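Local coordinates for protein MdcE (Pseudomonas aeruginosa, PDB 5VIP) that probably acts as a transferase, serving as the gamma subunit of a biotin-independent malonate decarboxylase, at residues D42-D50 against F60-N69; Y166-D176 against L222-V232. All blocks are in the same frame, centred on the assembly; numbering follows the deposited sequence.

Contact 1 of 2, residues D42-D50 against F60-N69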
loop_
_atom_site.group_PDB
_atom_site.type_symbol
_atom_site.label_atom_id
_atom_site.label_comp_id
_atom_site.label_asym_id
_atom_site.label_seq_id
_atom_site.Cartn_x
_atom_site.Cartn_y
_atom_site.Cartn_z
ATOM N N ASP A 42 -0.296 1.030 23.537
ATOM C CA ASP A 42 -0.378 1.650 22.213
ATOM C C ASP A 42 0.168 3.073 22.181
ATOM O O ASP A 42 0.152 3.765 23.190
ATOM C CB ASP A 42 -1.833 1.669 21.724
ATOM C CG ASP A 42 -2.365 0.280 21.398
ATOM O OD1 ASP A 42 -1.553 -0.651 21.209
ATOM O OD2 ASP A 42 -3.602 0.130 21.308
ATOM N N PRO A 43 0.658 3.512 21.008
ATOM C CA PRO A 43 0.872 4.946 20.782
ATOM C C PRO A 43 -0.423 5.733 21.027
ATOM O O PRO A 43 -1.509 5.216 20.750
ATOM C CB PRO A 43 1.284 5.018 19.307
ATOM C CG PRO A 43 1.816 3.660 18.990
ATOM C CD PRO A 43 1.078 2.691 19.858
ATOM N N ALA A 44 -0.308 6.965 21.516
ATOM C CA ALA A 44 -1.475 7.793 21.821
ATOM C C ALA A 44 -2.241 8.211 20.567
ATOM O O ALA A 44 -3.379 8.682 20.649
ATOM C CB ALA A 44 -1.051 9.025 22.605
ATOM N N SER A 45 -1.606 8.050 19.409
ATOM C CA SER A 45 -2.239 8.346 18.129
ATOM C C SER A 45 -3.053 7.159 17.613
ATOM O O SER A 45 -3.565 7.188 16.500
ATOM C CB SER A 45 -1.177 8.730 17.108
ATOM O OG SER A 45 -0.125 7.779 17.135
ATOM N N LEU A 46 -3.149 6.110 18.424
ATOM C CA LEU A 46 -3.913 4.914 18.088
ATOM C C LEU A 46 -5.024 4.648 19.092
ATOM O O LEU A 46 -4.783 4.646 20.297
ATOM C CB LEU A 46 -2.999 3.692 18.048
ATOM C CG LEU A 46 -2.851 3.045 16.687
ATOM C CD1 LEU A 46 -2.181 4.053 15.787
ATOM C CD2 LEU A 46 -2.051 1.757 16.799
ATOM N N ARG A 47 -6.234 4.416 18.597
ATOM C CA ARG A 47 -7.308 3.917 19.441
ATOM C C ARG A 47 -7.679 2.507 19.008
ATOM O O ARG A 47 -8.011 2.276 17.839
ATOM C CB ARG A 47 -8.535 4.824 19.371
ATOM C CG ARG A 47 -8.294 6.229 19.854
ATOM C CD ARG A 47 -7.992 6.273 21.343
ATOM N NE ARG A 47 -7.874 7.655 21.799
ATOM C CZ ARG A 47 -6.741 8.348 21.770
ATOM N NH1 ARG A 47 -5.637 7.775 21.310
ATOM N NH2 ARG A 47 -6.711 9.606 22.196
ATOM N N VAL A 48 -7.635 1.579 19.962
ATOM C CA VAL A 48 -7.966 0.177 19.725
ATOM C C VAL A 48 -8.880 -0.315 20.843
ATOM O O VAL A 48 -8.616 -0.058 22.018
ATOM C CB VAL A 48 -6.695 -0.720 19.674
ATOM C CG1 VAL A 48 -7.064 -2.171 19.393
ATOM C CG2 VAL A 48 -5.697 -0.202 18.639
ATOM N N ALA A 49 -9.948 -1.019 20.484
ATOM C CA ALA A 49 -10.883 -1.551 21.472
ATOM C C ALA A 49 -11.572 -2.794 20.935
ATOM O O ALA A 49 -11.961 -2.837 19.770
ATOM C CB ALA A 49 -11.913 -0.499 21.851
ATOM N N ASP A 50 -11.716 -3.806 21.780
ATOM C CA ASP A 50 -12.487 -4.989 21.423
ATOM C C ASP A 50 -13.935 -4.820 21.880
ATOM O O ASP A 50 -14.197 -4.206 22.909
ATOM C CB ASP A 50 -11.865 -6.242 22.039
ATOM C CG ASP A 50 -10.522 -6.596 21.411
ATOM O OD1 ASP A 50 -10.445 -6.661 20.165
ATOM O OD2 ASP A 50 -9.541 -6.807 22.159
ATOM N N PHE A 60 -12.151 -2.496 16.954
ATOM C CA PHE A 60 -12.138 -1.182 16.310
ATOM C C PHE A 60 -10.716 -0.625 16.288
ATOM O O PHE A 60 -9.987 -0.725 17.273
ATOM C CB PHE A 60 -13.056 -0.188 17.043
ATOM C CG PHE A 60 -14.533 -0.510 16.954
ATOM C CD1 PHE A 60 -15.309 -0.008 15.917
ATOM C CD2 PHE A 60 -15.148 -1.286 17.928
ATOM C CE1 PHE A 60 -16.669 -0.286 15.843
ATOM C CE2 PHE A 60 -16.508 -1.572 17.858
ATOM C CZ PHE A 60 -17.266 -1.070 16.815
ATOM N N LEU A 61 -10.327 -0.015 15.174
ATOM C CA LEU A 61 -9.018 0.620 15.085
ATOM C C LEU A 61 -9.154 1.968 14.427
ATOM O O LEU A 61 -9.764 2.085 13.377
ATOM C CB LEU A 61 -8.021 -0.232 14.283
ATOM C CG LEU A 61 -7.737 -1.644 14.775
ATOM C CD1 LEU A 61 -8.488 -2.641 13.910
ATOM C CD2 LEU A 61 -6.246 -1.908 14.730
ATOM N N ALA A 62 -8.554 2.974 15.036
ATOM C CA ALA A 62 -8.570 4.310 14.485
ATOM C C ALA A 62 -7.233 4.987 14.723
ATOM O O ALA A 62 -6.654 4.894 15.811
ATOM C CB ALA A 62 -9.710 5.139 15.112
ATOM N N VAL A 63 -6.746 5.671 13.698
ATOM C CA VAL A 63 -5.650 6.603 13.875
ATOM C C VAL A 63 -6.244 7.970 14.205
ATOM O O VAL A 63 -7.189 8.408 13.549
ATOM C CB VAL A 63 -4.789 6.686 12.623
ATOM C CG1 VAL A 63 -3.660 7.692 12.825
ATOM C CG2 VAL A 63 -4.238 5.302 12.283
ATOM N N VAL A 64 -5.713 8.636 15.228
ATOM C CA VAL A 64 -6.260 9.928 15.661
ATOM C C VAL A 64 -5.125 10.898 15.981
ATOM O O VAL A 64 -3.993 10.471 16.211
ATOM C CB VAL A 64 -7.164 9.766 16.909
ATOM C CG1 VAL A 64 -8.328 8.806 16.621
ATOM C CG2 VAL A 64 -6.330 9.270 18.085
ATOM N N PRO A 65 -5.418 12.211 15.996
ATOM C CA PRO A 65 -4.350 13.173 16.261
ATOM C C PRO A 65 -3.740 12.996 17.638
ATOM O O PRO A 65 -4.446 12.683 18.599
ATOM C CB PRO A 65 -5.062 14.525 16.149
ATOM C CG PRO A 65 -6.210 14.265 15.263
ATOM C CD PRO A 65 -6.670 12.886 15.616
ATOM N N ASP A 66 -2.426 13.169 17.714
ATOM C CA ASP A 66 -1.710 13.197 18.981
ATOM C C ASP A 66 -0.724 14.362 18.981
ATOM O O ASP A 66 0.385 14.257 18.438
ATOM C CB ASP A 66 -0.978 11.877 19.237
ATOM C CG ASP A 66 -0.123 11.916 20.503
ATOM O OD1 ASP A 66 -0.380 12.774 21.380
ATOM O OD2 ASP A 66 0.803 11.087 20.623
ATOM N N PRO A 67 -1.128 15.483 19.591
ATOM C CA PRO A 67 -0.290 16.687 19.660
ATOM C C PRO A 67 1.019 16.456 20.414
ATOM O O PRO A 67 1.934 17.265 20.276
ATOM C CB PRO A 67 -1.182 17.698 20.400
ATOM C CG PRO A 67 -2.211 16.870 21.101
ATOM C CD PRO A 67 -2.444 15.684 20.223
ATOM N N ASP A 68 1.104 15.367 21.179
ATOM C CA ASP A 68 2.303 15.042 21.949
ATOM C C ASP A 68 3.095 13.900 21.320
ATOM O O ASP A 68 3.904 13.255 21.996
ATOM C CB ASP A 68 1.933 14.671 23.389
ATOM C CG ASP A 68 1.180 15.778 24.101
ATOM O OD1 ASP A 68 1.461 16.962 23.824
ATOM O OD2 ASP A 68 0.299 15.463 24.928
ATOM N N ASN A 69 2.852 13.644 20.037
ATOM C CA ASN A 69 3.570 12.588 19.327
ATOM C C ASN A 69 5.076 12.800 19.429
ATOM O O ASN A 69 5.560 13.903 19.181
ATOM C CB ASN A 69 3.143 12.539 17.856
ATOM C CG ASN A 69 3.443 11.203 17.204
ATOM O OD1 ASN A 69 4.582 10.738 17.208
ATOM N ND2 ASN A 69 2.410 10.565 16.658
#
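The guanidinium of R47 lies with one face over V64, whose CG2 approaches NH1 of R47 to 3.6 Å near the rim of the group. A44 sits at the guanidinium's edge, its O close to the guanidinium plane beside NH1, at a distance so short that the exact geometry is doubtful, while NE bonds to L36 O. A bend at chi2 (-66°) curls the arginine back over V64 toward both carbonyls, and the two side chains cross at about a right angle. F60 turns its ring edge toward the other strand: CD2 lies 4.0 Å from A49 O. Behind these groups runs the antiparallel hairpin of strands 46-53 and 56-63, which forms one margin of the mixed sheet. R47 pairs with A62 through two 2.9 Å bonds, R47 N to A62 O and A62 N to R47 O, and A49 and F60 also form a doubly bonded pair. On this face small A49 lets F29 of helix 24-33 pack beside F60; the opposite face carries L46, V48, L61 and V63, branched apolar residues, of which V48, L61 and V63 pack on helix 81-97. Beyond the strands V64 N still donates to S45 O (2.9 Å), from above the carbonyl plane. D66 then rests its OD2 3.4 Å from A44 CB, and its OD1 accepts from D68 N in an Asx turn. S45 OG and N69 ND2, two small polar groups, both bond to E83 OE2.

Contact 2 of 2, residues Y166-D176 against L222-V232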
loop_
_atom_site.group_PDB
_atom_site.type_symbol
_atom_site.label_atom_id
_atom_site.label_comp_id
_atom_site.label_asym_id
_atom_site.label_seq_id
_atom_site.Cartn_x
_atom_site.Cartn_y
_atom_site.Cartn_z
ATOM N N TYR A 166 -7.373 0.486 3.326
ATOM C CA TYR A 166 -7.570 0.118 1.929
ATOM C C TYR A 166 -7.420 -1.398 1.688
ATOM O O TYR A 166 -7.669 -1.875 0.581
ATOM C CB TYR A 166 -6.593 0.842 1.002
ATOM C CG TYR A 166 -7.256 1.470 -0.211
ATOM C CD1 TYR A 166 -6.756 2.642 -0.769
ATOM C CD2 TYR A 166 -8.451 0.958 -0.724
ATOM C CE1 TYR A 166 -7.373 3.230 -1.871
ATOM C CE2 TYR A 166 -9.078 1.557 -1.808
ATOM C CZ TYR A 166 -8.527 2.683 -2.380
ATOM O OH TYR A 166 -9.154 3.293 -3.458
ATOM N N GLN A 167 -7.036 -2.169 2.699
ATOM C CA GLN A 167 -7.019 -3.622 2.542
ATOM C C GLN A 167 -8.356 -4.281 2.906
ATOM O O GLN A 167 -8.448 -5.501 2.959
ATOM C CB GLN A 167 -5.901 -4.239 3.386
ATOM C CG GLN A 167 -4.514 -4.056 2.792
ATOM C CD GLN A 167 -4.405 -4.631 1.378
ATOM O OE1 GLN A 167 -4.715 -5.795 1.148
ATOM N NE2 GLN A 167 -3.968 -3.806 0.429
ATOM N N ALA A 168 -9.387 -3.481 3.151
ATOM C CA ALA A 168 -10.663 -4.013 3.653
ATOM C C ALA A 168 -11.386 -4.932 2.656
ATOM O O ALA A 168 -11.313 -4.731 1.440
ATOM C CB ALA A 168 -11.591 -2.851 4.051
ATOM N N ASN A 169 -12.074 -5.943 3.182
ATOM C CA ASN A 169 -13.056 -6.709 2.402
ATOM C C ASN A 169 -14.180 -5.817 1.862
ATOM O O ASN A 169 -14.678 -6.031 0.764
ATOM C CB ASN A 169 -13.699 -7.813 3.242
ATOM C CG ASN A 169 -12.706 -8.829 3.752
ATOM O OD1 ASN A 169 -12.162 -8.683 4.844
ATOM N ND2 ASN A 169 -12.495 -9.887 2.981
ATOM N N ARG A 170 -14.602 -4.847 2.661
ATOM C CA ARG A 170 -15.698 -3.952 2.278
ATOM C C ARG A 170 -15.413 -2.540 2.747
ATOM O O ARG A 170 -14.958 -2.337 3.873
ATOM C CB ARG A 170 -17.033 -4.417 2.862
ATOM C CG ARG A 170 -17.434 -5.835 2.517
ATOM C CD ARG A 170 -17.958 -5.971 1.097
ATOM N NE ARG A 170 -18.496 -7.314 0.925
ATOM C CZ ARG A 170 -17.748 -8.398 0.734
ATOM N NH1 ARG A 170 -16.424 -8.300 0.664
ATOM N NH2 ARG A 170 -18.320 -9.584 0.615
ATOM N N LEU A 171 -15.661 -1.570 1.868
ATOM C CA LEU A 171 -15.489 -0.165 2.197
ATOM C C LEU A 171 -16.844 0.527 2.286
ATOM O O LEU A 171 -17.651 0.459 1.353
ATOM C CB LEU A 171 -14.620 0.542 1.156
ATOM C CG LEU A 171 -13.131 0.182 1.106
ATOM C CD1 LEU A 171 -12.482 0.912 -0.049
ATOM C CD2 LEU A 171 -12.437 0.536 2.418
ATOM N N ILE A 172 -17.084 1.182 3.416
ATOM C CA ILE A 172 -18.297 1.978 3.620
ATOM C C ILE A 172 -17.902 3.413 3.899
ATOM O O ILE A 172 -17.045 3.663 4.744
ATOM C CB ILE A 172 -19.139 1.438 4.797
ATOM C CG1 ILE A 172 -19.627 0.021 4.489
ATOM C CG2 ILE A 172 -20.308 2.394 5.133
ATOM C CD1 ILE A 172 -20.049 -0.765 5.734
ATOM N N ALA A 173 -18.505 4.363 3.188
ATOM C CA ALA A 173 -18.179 5.761 3.405
ATOM C C ALA A 173 -19.409 6.536 3.876
ATOM O O ALA A 173 -20.517 6.271 3.423
ATOM C CB ALA A 173 -17.625 6.388 2.125
ATOM N N LEU A 174 -19.205 7.492 4.771
ATOM C CA LEU A 174 -20.251 8.461 5.075
ATOM C C LEU A 174 -20.403 9.417 3.889
ATOM O O LEU A 174 -19.413 9.845 3.282
ATOM C CB LEU A 174 -19.934 9.220 6.363
ATOM C CG LEU A 174 -19.704 8.306 7.571
ATOM C CD1 LEU A 174 -19.495 9.098 8.836
ATOM C CD2 LEU A 174 -20.841 7.309 7.717
ATOM N N HIS A 175 -21.649 9.720 3.535
ATOM C CA HIS A 175 -21.920 10.569 2.387
ATOM C C HIS A 175 -21.921 12.014 2.863
ATOM O O HIS A 175 -22.971 12.575 3.190
ATOM C CB HIS A 175 -23.253 10.190 1.729
ATOM C CG HIS A 175 -23.515 10.896 0.433
ATOM N ND1 HIS A 175 -24.293 12.031 0.345
ATOM C CD2 HIS A 175 -23.106 10.624 -0.829
ATOM C CE1 HIS A 175 -24.349 12.429 -0.913
ATOM N NE2 HIS A 175 -23.637 11.593 -1.647
ATOM N N ASP A 176 -20.734 12.606 2.900
ATOM C CA ASP A 176 -20.516 13.921 3.500
ATOM C C ASP A 176 -19.340 14.609 2.808
ATOM O O ASP A 176 -18.377 13.937 2.417
ATOM C CB ASP A 176 -20.263 13.762 5.001
ATOM C CG ASP A 176 -19.799 15.035 5.657
ATOM O OD1 ASP A 176 -20.664 15.849 6.021
ATOM O OD2 ASP A 176 -18.574 15.224 5.816
ATOM N N LEU A 222 -15.703 1.461 -6.156
ATOM C CA LEU A 222 -14.791 1.053 -5.085
ATOM C C LEU A 222 -15.423 1.018 -3.687
ATOM O O LEU A 222 -14.796 0.546 -2.743
ATOM C CB LEU A 222 -13.576 1.983 -5.068
ATOM C CG LEU A 222 -12.723 1.886 -6.338
ATOM C CD1 LEU A 222 -11.731 3.036 -6.421
ATOM C CD2 LEU A 222 -12.005 0.546 -6.397
ATOM N N LEU A 223 -16.647 1.523 -3.545
ATOM C CA LEU A 223 -17.358 1.427 -2.266
ATOM C C LEU A 223 -18.406 0.326 -2.291
ATOM O O LEU A 223 -19.089 0.134 -3.296
ATOM C CB LEU A 223 -18.039 2.748 -1.915
ATOM C CG LEU A 223 -17.113 3.923 -1.619
ATOM C CD1 LEU A 223 -17.901 5.209 -1.554
ATOM C CD2 LEU A 223 -16.338 3.692 -0.324
ATOM N N TRP A 224 -18.545 -0.393 -1.182
ATOM C CA TRP A 224 -19.655 -1.322 -1.038
ATOM C C TRP A 224 -20.951 -0.522 -0.795
ATOM O O TRP A 224 -21.960 -0.763 -1.451
ATOM C CB TRP A 224 -19.379 -2.303 0.097
ATOM C CG TRP A 224 -20.336 -3.424 0.183
ATOM C CD1 TRP A 224 -20.504 -4.437 -0.721
ATOM C CD2 TRP A 224 -21.249 -3.682 1.249
ATOM N NE1 TRP A 224 -21.480 -5.301 -0.286
ATOM C CE2 TRP A 224 -21.955 -4.860 0.920
ATOM C CE3 TRP A 224 -21.549 -3.028 2.450
ATOM C CZ2 TRP A 224 -22.942 -5.396 1.748
ATOM C CZ3 TRP A 224 -22.527 -3.562 3.268
ATOM C CH2 TRP A 224 -23.210 -4.736 2.915
ATOM N N ARG A 225 -20.883 0.468 0.089
ATOM C CA ARG A 225 -21.997 1.358 0.373
ATOM C C ARG A 225 -21.638 2.729 0.845
ATOM O O ARG A 225 -20.596 2.911 1.404
ATOM C CB ARG A 225 -22.873 0.764 1.447
ATOM C CG ARG A 225 -23.545 -0.490 1.007
ATOM C CD ARG A 225 -24.899 -0.688 1.575
ATOM N NE ARG A 225 -25.442 -1.974 1.242
ATOM C CZ ARG A 225 -25.265 -2.642 0.112
ATOM N NH1 ARG A 225 -24.537 -2.174 -0.887
ATOM N NH2 ARG A 225 -25.830 -3.814 -0.026
ATOM N N THR A 226 -22.545 3.671 0.618
ATOM C CA THR A 226 -22.436 5.007 1.188
ATOM C C THR A 226 -23.608 5.223 2.149
ATOM O O THR A 226 -24.665 4.605 1.991
ATOM C CB THR A 226 -22.431 6.119 0.114
ATOM O OG1 THR A 226 -23.644 6.063 -0.646
ATOM C CG2 THR A 226 -21.249 5.954 -0.831
ATOM N N LEU A 227 -23.401 6.080 3.147
ATOM C CA LEU A 227 -24.377 6.298 4.216
ATOM C C LEU A 227 -24.519 7.769 4.558
ATOM O O LEU A 227 -23.558 8.409 4.983
ATOM C CB LEU A 227 -23.974 5.561 5.493
ATOM C CG LEU A 227 -23.887 4.041 5.545
ATOM C CD1 LEU A 227 -23.526 3.626 6.970
ATOM C CD2 LEU A 227 -25.200 3.405 5.104
ATOM N N PRO A 228 -25.730 8.311 4.407
ATOM C CA PRO A 228 -25.912 9.687 4.865
ATOM C C PRO A 228 -26.040 9.735 6.383
ATOM O O PRO A 228 -26.527 8.777 6.978
ATOM C CB PRO A 228 -27.213 10.120 4.175
ATOM C CG PRO A 228 -27.970 8.850 3.963
ATOM C CD PRO A 228 -26.927 7.768 3.740
ATOM N N VAL A 229 -25.593 10.826 7.000
ATOM C CA VAL A 229 -25.699 10.993 8.447
ATOM C C VAL A 229 -26.196 12.411 8.784
ATOM O O VAL A 229 -25.994 13.345 8.002
ATOM C CB VAL A 229 -24.338 10.717 9.158
ATOM C CG1 VAL A 229 -23.911 9.266 8.947
ATOM C CG2 VAL A 229 -23.257 11.650 8.639
ATOM N N GLU A 230 -26.833 12.573 9.944
ATOM C CA GLU A 230 -27.364 13.889 10.344
ATOM C C GLU A 230 -26.293 14.833 10.881
ATOM O O GLU A 230 -26.240 16.011 10.502
ATOM C CB GLU A 230 -28.468 13.748 11.405
ATOM C CG GLU A 230 -29.432 12.607 11.181
ATOM C CD GLU A 230 -30.327 12.334 12.400
ATOM O OE1 GLU A 230 -30.467 13.233 13.261
ATOM O OE2 GLU A 230 -30.900 11.219 12.486
ATOM N N THR A 231 -25.481 14.329 11.807
ATOM C CA THR A 231 -24.419 15.117 12.413
ATOM C C THR A 231 -23.138 14.302 12.315
ATOM O O THR A 231 -22.834 13.474 13.175
ATOM C CB THR A 231 -24.705 15.477 13.887
ATOM O OG1 THR A 231 -25.030 14.290 14.613
ATOM C CG2 THR A 231 -25.872 16.460 13.999
ATOM N N VAL A 232 -22.402 14.540 11.244
ATOM C CA VAL A 232 -21.215 13.764 10.928
ATOM C C VAL A 232 -20.094 13.955 11.962
ATOM O O VAL A 232 -19.313 13.036 12.210
ATOM C CB VAL A 232 -20.709 14.137 9.518
ATOM C CG1 VAL A 232 -20.300 15.600 9.463
ATOM C CG2 VAL A 232 -19.565 13.235 9.098
HETATM O O HOH W 1 -15.699 -2.122 -0.861
HETATM O O HOH W 2 -24.873 12.749 5.000
#
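Y166 begins the contact by laying its OH 3.9 Å from L222 CD1, the hydroxyl being hydrogen-bonded to Y217. The segments then become neighbouring parallel strands at the margin of the mixed sheet, joined by a helix-containing crossover connection, an arrangement consistent with the crotonase-like fold of carboxyltransferases. R170 runs its aliphatic chain over the indole of W224, with CD 3.6 Å from the centroid of the W224 five-membered ring in a CH-pi contact; its charged end continues to a salt bridge with D253. On the opposite face of the indole R225 CZ lies near the rim, its guanidinium over CZ2 of the six-membered ring. W224 reaches this place because its CG is anti to the backbone N (chi1 -170°), bringing the ring back toward the first strand. L171 O receives W224 N at 2.8 Å, and L171 N donates to a water that binds L222 O weakly. I172 sets CG1 at the edge of the indole, while its other branch, CG2, meets L227 CD1 at 3.9 Å, on the side where helix 237-254 packs. A173, small and facing helix 214-219, fits its CB against both methyls of L223; its N donates to R225 O and its O accepts from L227 N. L174 divides its methyls, CD2 touching V229 CG1 (3.8 Å) and CD1 approaching V232 CG2. H175, the centre of an inverse gamma turn, donates from N to L227 O, its O is linked by water to V229 N, and its NE2 bonds to D215. D176 finally turns its OD2 to R24, while its OD1 packs 3.5 Å from V232 CG1.

Overall arrangement
Contact 1 and contact 2 occupy the two margins of one mixed sheet: the first is the antiparallel hairpin at its start, the second the parallel pair at its far side, with strands 106-113 and 148-152 lying between them. Their centres are 21 Å apart and their nearest atoms about 10 Å, so they do not touch. Helix 24-33 nevertheless reaches both, placing F29 on A49 and F60 of contact 1 and sending R24 and W28 to D176 and V232 of contact 2. The second protein chain of the assembly packs on Y166, Q167 and L222 of contact 2 and leaves contact 1 untouched.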